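DUF3299 domain-containing protein (Pseudomonas aeruginosa, PDB 4HSP) is of unknown function but belongs to the DUF3299 family, which is grouped with the OB-fold proteins, and its precursor probably carries an export signal. Local coordinates at residues A[3-8]-A[114-119]; A[9-14]-A[133-138]. All coordinates share one frame; numbering follows the deposited sequence.

Contact 1 (A[3-8]-A[114-119]); sequences PRELTW and PFWVEG. With EDO (1,2-ethanediol), chain C; SO4 (sulfate ion), chain B; EDO (1,2-ethanediol), chain D.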
# COMPACT_ATOMS: atom_id res chain seq x y z
N PRO A 3 10.20 -21.64 19.97
CA PRO A 3 9.60 -20.51 20.69
C PRO A 3 8.22 -20.83 21.25
O PRO A 3 7.44 -21.58 20.65
CB PRO A 3 9.53 -19.41 19.64
CG PRO A 3 9.47 -20.13 18.35
CD PRO A 3 10.23 -21.40 18.51
N ARG A 4 7.92 -20.24 22.44
CA ARG A 4 6.62 -20.27 23.12
C ARG A 4 5.74 -19.27 22.39
O ARG A 4 6.10 -18.10 22.33
CB ARG A 4 6.74 -19.87 24.63
CG ARG A 4 7.61 -20.78 25.48
CD ARG A 4 8.53 -20.07 26.49
NE ARG A 4 7.96 -20.02 27.85
CZ ARG A 4 8.64 -20.22 28.98
NH1 ARG A 4 9.94 -20.52 28.94
NH2 ARG A 4 8.03 -20.13 30.15
N GLU A 5 4.63 -19.71 21.81
CA GLU A 5 3.70 -18.79 21.16
C GLU A 5 2.97 -17.98 22.22
O GLU A 5 2.47 -18.53 23.19
CB GLU A 5 2.72 -19.51 20.24
CG GLU A 5 1.80 -18.53 19.51
CD GLU A 5 0.72 -19.11 18.63
OE1 GLU A 5 0.77 -20.32 18.30
OE2 GLU A 5 -0.17 -18.33 18.22
N LEU A 6 2.91 -16.68 22.02
CA LEU A 6 2.21 -15.75 22.88
C LEU A 6 1.01 -15.14 22.16
O LEU A 6 0.96 -15.15 20.94
CB LEU A 6 3.16 -14.62 23.34
CG LEU A 6 4.41 -15.00 24.17
CD1 LEU A 6 5.18 -13.73 24.54
CD2 LEU A 6 4.03 -15.78 25.42
N THR A 7 0.03 -14.65 22.94
CA THR A 7 -1.09 -13.86 22.46
C THR A 7 -0.85 -12.48 23.03
O THR A 7 -0.15 -12.36 24.03
CB THR A 7 -2.44 -14.45 22.86
OG1 THR A 7 -2.64 -14.27 24.27
CG2 THR A 7 -2.62 -15.91 22.43
N TRP A 8 -1.46 -11.43 22.46
CA TRP A 8 -1.28 -10.10 23.01
C TRP A 8 -1.86 -9.98 24.42
O TRP A 8 -1.31 -9.22 25.20
CB TRP A 8 -1.89 -9.06 22.08
CG TRP A 8 -1.01 -8.85 20.89
CD1 TRP A 8 -1.11 -9.47 19.68
CD2 TRP A 8 0.22 -8.12 20.86
NE1 TRP A 8 -0.09 -9.06 18.85
CE2 TRP A 8 0.73 -8.20 19.54
CE3 TRP A 8 0.89 -7.32 21.80
CZ2 TRP A 8 1.88 -7.52 19.14
CZ3 TRP A 8 2.04 -6.65 21.40
CH2 TRP A 8 2.53 -6.76 20.09
N PRO A 114 0.43 -8.88 8.20
CA PRO A 114 0.97 -9.19 9.53
C PRO A 114 2.12 -10.18 9.40
O PRO A 114 2.28 -10.84 8.35
CB PRO A 114 -0.23 -9.78 10.27
CG PRO A 114 -1.17 -10.25 9.22
CD PRO A 114 -0.71 -9.77 7.88
N PHE A 115 2.92 -10.27 10.45
CA PHE A 115 4.06 -11.18 10.54
C PHE A 115 4.07 -11.94 11.83
O PHE A 115 3.41 -11.55 12.78
CB PHE A 115 5.37 -10.38 10.46
CG PHE A 115 5.67 -9.78 9.12
CD1 PHE A 115 5.12 -8.55 8.75
CD2 PHE A 115 6.52 -10.41 8.23
CE1 PHE A 115 5.39 -7.99 7.50
CE2 PHE A 115 6.78 -9.86 6.98
CZ PHE A 115 6.21 -8.65 6.62
N TRP A 116 4.84 -13.03 11.87
CA TRP A 116 5.25 -13.80 13.04
C TRP A 116 6.67 -13.32 13.38
O TRP A 116 7.55 -13.35 12.52
CB TRP A 116 5.24 -15.33 12.78
CG TRP A 116 3.88 -15.94 12.75
CD1 TRP A 116 3.20 -16.39 11.65
CD2 TRP A 116 2.99 -16.10 13.86
NE1 TRP A 116 1.92 -16.76 12.00
CE2 TRP A 116 1.77 -16.61 13.36
CE3 TRP A 116 3.11 -15.86 15.24
CZ2 TRP A 116 0.69 -16.91 14.19
CZ3 TRP A 116 2.03 -16.15 16.07
CH2 TRP A 116 0.83 -16.64 15.54
N VAL A 117 6.87 -12.80 14.60
CA VAL A 117 8.20 -12.40 15.07
C VAL A 117 8.63 -13.40 16.19
O VAL A 117 7.98 -13.45 17.24
CB VAL A 117 8.30 -10.92 15.55
CG1 VAL A 117 9.70 -10.63 16.07
CG2 VAL A 117 7.91 -9.94 14.46
N GLU A 118 9.69 -14.16 15.95
CA GLU A 118 10.28 -15.12 16.89
C GLU A 118 11.61 -14.61 17.36
O GLU A 118 12.39 -14.13 16.53
CB GLU A 118 10.49 -16.50 16.23
CG GLU A 118 9.26 -17.10 15.57
CD GLU A 118 9.47 -18.40 14.83
OE1 GLU A 118 10.44 -19.12 15.15
OE2 GLU A 118 8.65 -18.71 13.93
N GLY A 119 11.93 -14.81 18.63
CA GLY A 119 13.24 -14.44 19.16
C GLY A 119 13.31 -14.37 20.66
O GLY A 119 12.38 -14.76 21.34
C1 EDO C . 3.97 -19.40 27.06
O1 EDO C . 2.71 -19.63 26.39
C2 EDO C . 3.81 -18.75 28.47
O2 EDO C . 5.09 -18.42 29.04
S SO4 B . 12.90 -20.60 27.51
O1 SO4 B . 13.48 -21.15 26.29
O2 SO4 B . 11.80 -19.77 27.07
O3 SO4 B . 12.35 -21.63 28.39
O4 SO4 B . 13.93 -19.82 28.21
C1 EDO D . -1.03 -19.95 21.91
O1 EDO D . -1.03 -21.37 21.90
C2 EDO D . -1.52 -19.44 23.27
O2 EDO D . -0.41 -18.96 24.02

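Contact 2 (A[9-14]-A[133-138]); sequences SQLIPA and AGYRMQ. With EDO (1,2-ethanediol), chain J; EDO (1,2-ethanediol), chain G; EDO (1,2-ethanediol), chain E; EDO (1,2-ethanediol), chain D.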
# COMPACT_ATOMS: atom_id res chain seq x y z
N SER A 9 -2.90 -10.74 24.75
CA SER A 9 -3.53 -10.70 26.08
C SER A 9 -2.61 -11.27 27.17
O SER A 9 -2.81 -10.92 28.34
CB SER A 9 -4.87 -11.44 26.10
OG SER A 9 -4.72 -12.79 25.70
N GLN A 10 -1.60 -12.11 26.81
CA GLN A 10 -0.64 -12.69 27.76
C GLN A 10 0.43 -11.64 28.16
O GLN A 10 1.22 -11.87 29.07
CB GLN A 10 0.04 -13.93 27.18
CG GLN A 10 -0.85 -15.16 27.05
CD GLN A 10 -0.10 -16.29 26.40
OE1 GLN A 10 -0.18 -16.51 25.19
NE2 GLN A 10 0.70 -16.99 27.16
N LEU A 11 0.41 -10.47 27.49
CA LEU A 11 1.36 -9.40 27.75
C LEU A 11 0.76 -8.40 28.74
O LEU A 11 1.45 -7.48 29.16
CB LEU A 11 1.77 -8.72 26.43
CG LEU A 11 3.05 -9.23 25.74
CD1 LEU A 11 3.00 -10.76 25.47
CD2 LEU A 11 3.31 -8.45 24.49
N ILE A 12 -0.50 -8.61 29.13
CA ILE A 12 -1.20 -7.78 30.11
C ILE A 12 -1.30 -8.58 31.41
O ILE A 12 -1.95 -9.63 31.43
CB ILE A 12 -2.59 -7.26 29.63
CG1 ILE A 12 -2.47 -6.44 28.32
CG2 ILE A 12 -3.23 -6.42 30.73
CD1 ILE A 12 -3.72 -6.16 27.65
N PRO A 13 -0.66 -8.10 32.51
CA PRO A 13 -0.74 -8.83 33.78
C PRO A 13 -2.15 -8.83 34.38
O PRO A 13 -2.98 -7.98 34.04
CB PRO A 13 0.24 -8.08 34.68
CG PRO A 13 0.38 -6.80 34.13
CD PRO A 13 0.19 -6.90 32.66
N ALA A 14 -2.42 -9.81 35.22
CA ALA A 14 -3.67 -9.98 35.94
C ALA A 14 -3.94 -8.73 36.78
O ALA A 14 -3.05 -8.28 37.52
CB ALA A 14 -3.58 -11.22 36.82
N ALA A 133 7.51 1.27 24.86
CA ALA A 133 7.23 -0.16 24.94
C ALA A 133 7.78 -0.70 26.25
O ALA A 133 8.77 -0.17 26.76
CB ALA A 133 7.85 -0.89 23.75
N GLY A 134 7.11 -1.72 26.80
CA GLY A 134 7.50 -2.38 28.04
C GLY A 134 8.23 -3.68 27.78
O GLY A 134 8.77 -4.28 28.71
N TYR A 135 8.31 -4.07 26.49
CA TYR A 135 8.93 -5.30 26.01
C TYR A 135 9.89 -5.06 24.86
O TYR A 135 9.69 -4.13 24.07
CB TYR A 135 7.85 -6.30 25.54
CG TYR A 135 6.83 -6.62 26.61
CD1 TYR A 135 7.16 -7.41 27.71
CD2 TYR A 135 5.54 -6.10 26.55
CE1 TYR A 135 6.23 -7.70 28.70
CE2 TYR A 135 4.60 -6.38 27.54
CZ TYR A 135 4.95 -7.19 28.61
OH TYR A 135 4.04 -7.49 29.60
N ARG A 136 10.91 -5.92 24.77
CA ARG A 136 11.92 -5.91 23.71
C ARG A 136 12.10 -7.34 23.17
O ARG A 136 11.87 -8.33 23.87
CB ARG A 136 13.27 -5.35 24.21
CG ARG A 136 13.28 -3.88 24.59
CD ARG A 136 14.62 -3.52 25.16
NE ARG A 136 15.48 -2.90 24.15
CZ ARG A 136 15.99 -1.68 24.25
NH1 ARG A 136 15.75 -0.94 25.33
NH2 ARG A 136 16.75 -1.19 23.29
N MSE A 137 12.56 -7.43 21.93
CA MSE A 137 12.81 -8.69 21.26
C MSE A 137 13.97 -8.56 20.26
O MSE A 137 14.05 -7.59 19.50
CB MSE A 137 11.55 -9.18 20.56
CG MSE A 137 11.61 -10.56 19.95
SE MSE A 137 9.77 -11.27 19.87
CE MSE A 137 10.07 -12.74 20.92
N GLN A 138 14.88 -9.52 20.32
CA GLN A 138 15.97 -9.68 19.39
C GLN A 138 15.51 -10.82 18.53
O GLN A 138 15.53 -11.98 18.96
CB GLN A 138 17.29 -9.94 20.14
CG GLN A 138 18.52 -10.00 19.24
CD GLN A 138 18.80 -8.71 18.50
OE1 GLN A 138 18.85 -7.63 19.10
NE2 GLN A 138 19.01 -8.80 17.19
C1 EDO J . 16.61 -4.92 21.70
O1 EDO J . 15.24 -4.54 21.51
C2 EDO J . 16.79 -6.47 21.85
O2 EDO J . 16.69 -6.85 23.22
C1 EDO G . -3.52 -13.30 30.62
O1 EDO G . -3.78 -14.11 29.47
C2 EDO G . -2.04 -13.42 31.10
O2 EDO G . -1.73 -12.37 32.02
C1 EDO E . 1.00 -11.00 36.60
O1 EDO E . 0.22 -11.82 35.70
C2 EDO E . 2.42 -10.69 35.98
O2 EDO E . 3.19 -9.74 36.73
C1 EDO D . -1.03 -19.95 21.91
O1 EDO D . -1.03 -21.37 21.90
C2 EDO D . -1.52 -19.44 23.27
O2 EDO D . -0.41 -18.96 24.02

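Contact 1 (A[3-8]-A[114-119])
Glu-5 reaches over from the short strand 4-5 to the indole of Trp-116 on strand 115-118, a worked example of how two segments joined to a common partner strand can meet through their side chains alone. CB of Glu-5 starts off to the side of 114-119. With CG anti to the backbone N (chi1 -178°) and the chain extended beyond it, Glu-5 closes on the ring step by step: CG is 4.2 Å from Trp-116 CZ3, CD is 4.0 Å from Trp-116 CH2, and OE2 ends 3.3 Å from the same CH2, while OE1 turns back from it. The carboxylate plane stands almost upright to the indole, at 82°, and OE2 approaches it obliquely. The other side of this chain meets the ethanediol of chain D, whose C1 is 3.8 Å from Glu-5 CD. OE2 is satisfied by the backbone N of His-26 of the second subunit, whose imidazole meets Trp-116 edge-to-face, while Lys-58 makes a cation-pi contact with the indole. A second touch lies further along: Pro-3 CG is 3.5 Å from Glu-118 OE1. Nearby, Arg-4 leaves the contact altogether, its NH1 bonding sulfate O2 at 2.7 Å; the sulfate, which like the ethanediol is probably from the crystallisation liquor, also takes a bond from Glu-56 N. Strands 4-5 and 115-118 both pair with strand 55-68, the first parallel and the second antiparallel, in a mixed sheet that branches or curls, consistent with the OB-type barrel suggested by the family's grouping.

Contact 2 (A[9-14]-A[133-138])
The phenol of Tyr-135 receives Leu-11 over one face, where Leu-11 CG stands 4.1 Å from the ring centroid and 27° off the normal, a CH-pi contact. The methine is displaced towards one side of the ring: Leu-11 CG is 3.7 Å from Tyr-135 CE2, and Leu-11 CD2 is 3.8 Å from Tyr-135 CD2. Phe-121 also meets this ring, its plane inclined to it. The other flat group, the guanidinium of Arg-136, has the ethanediol of chain J, probably from the crystallisation liquor, near its plane at the edge, and Arg-136 NE donates to O1 of that ethanediol at 3.1 Å. At the phenol's tip, Tyr-135 OH donates to Leu-11 O at 2.6 Å. The bond bends to 128° at the carbonyl oxygen and the donor is tilted somewhat from the carbonyl plane, so one leucine touches the ring with its side chain and grips the hydroxyl with its backbone. Tyr-135 CG lies anti to its own carbonyl carbon (chi1 -56°), which carries the ring off strand 132-144 towards the 3-10 turn that runs through residues 9-11. That turn follows strand 4-5, and the tyrosine joins it to a strand that pairs with 98-102 in parallel and with 115-118 and 120-122 antiparallel, within the mixed sheet of a probable OB-like fold. Val-49 N donates a second bond to the same hydroxyl, which is thus held between two backbone groups, and its rotation is probably fixed as a result. Leu-11 in turn packs on Leu-52 and Leu-59, and Val-48 and Val-98 lie against the tyrosine.

How the contacts relate
Contact 2 is buried within one chain, whereas contact 1 is only partly buried and borders the second subunit. Their chemistry follows that placing: in the interior, a tyrosine hydroxyl and a leucine backbone share an apolar setting, while nearer the surface carboxylates rest against an indole and a proline, and the charged end of one is bonded by a neighbouring chain. Both hold the N-terminal run of the chain, residues 3-14, to strands 115-118 and 132-144, which are neighbours in the same sheet. They also touch directly: Leu-6 CD1 lies 3.8 Å from Leu-11 CD1, and Val-117 packs on the selenomethionine Met-137.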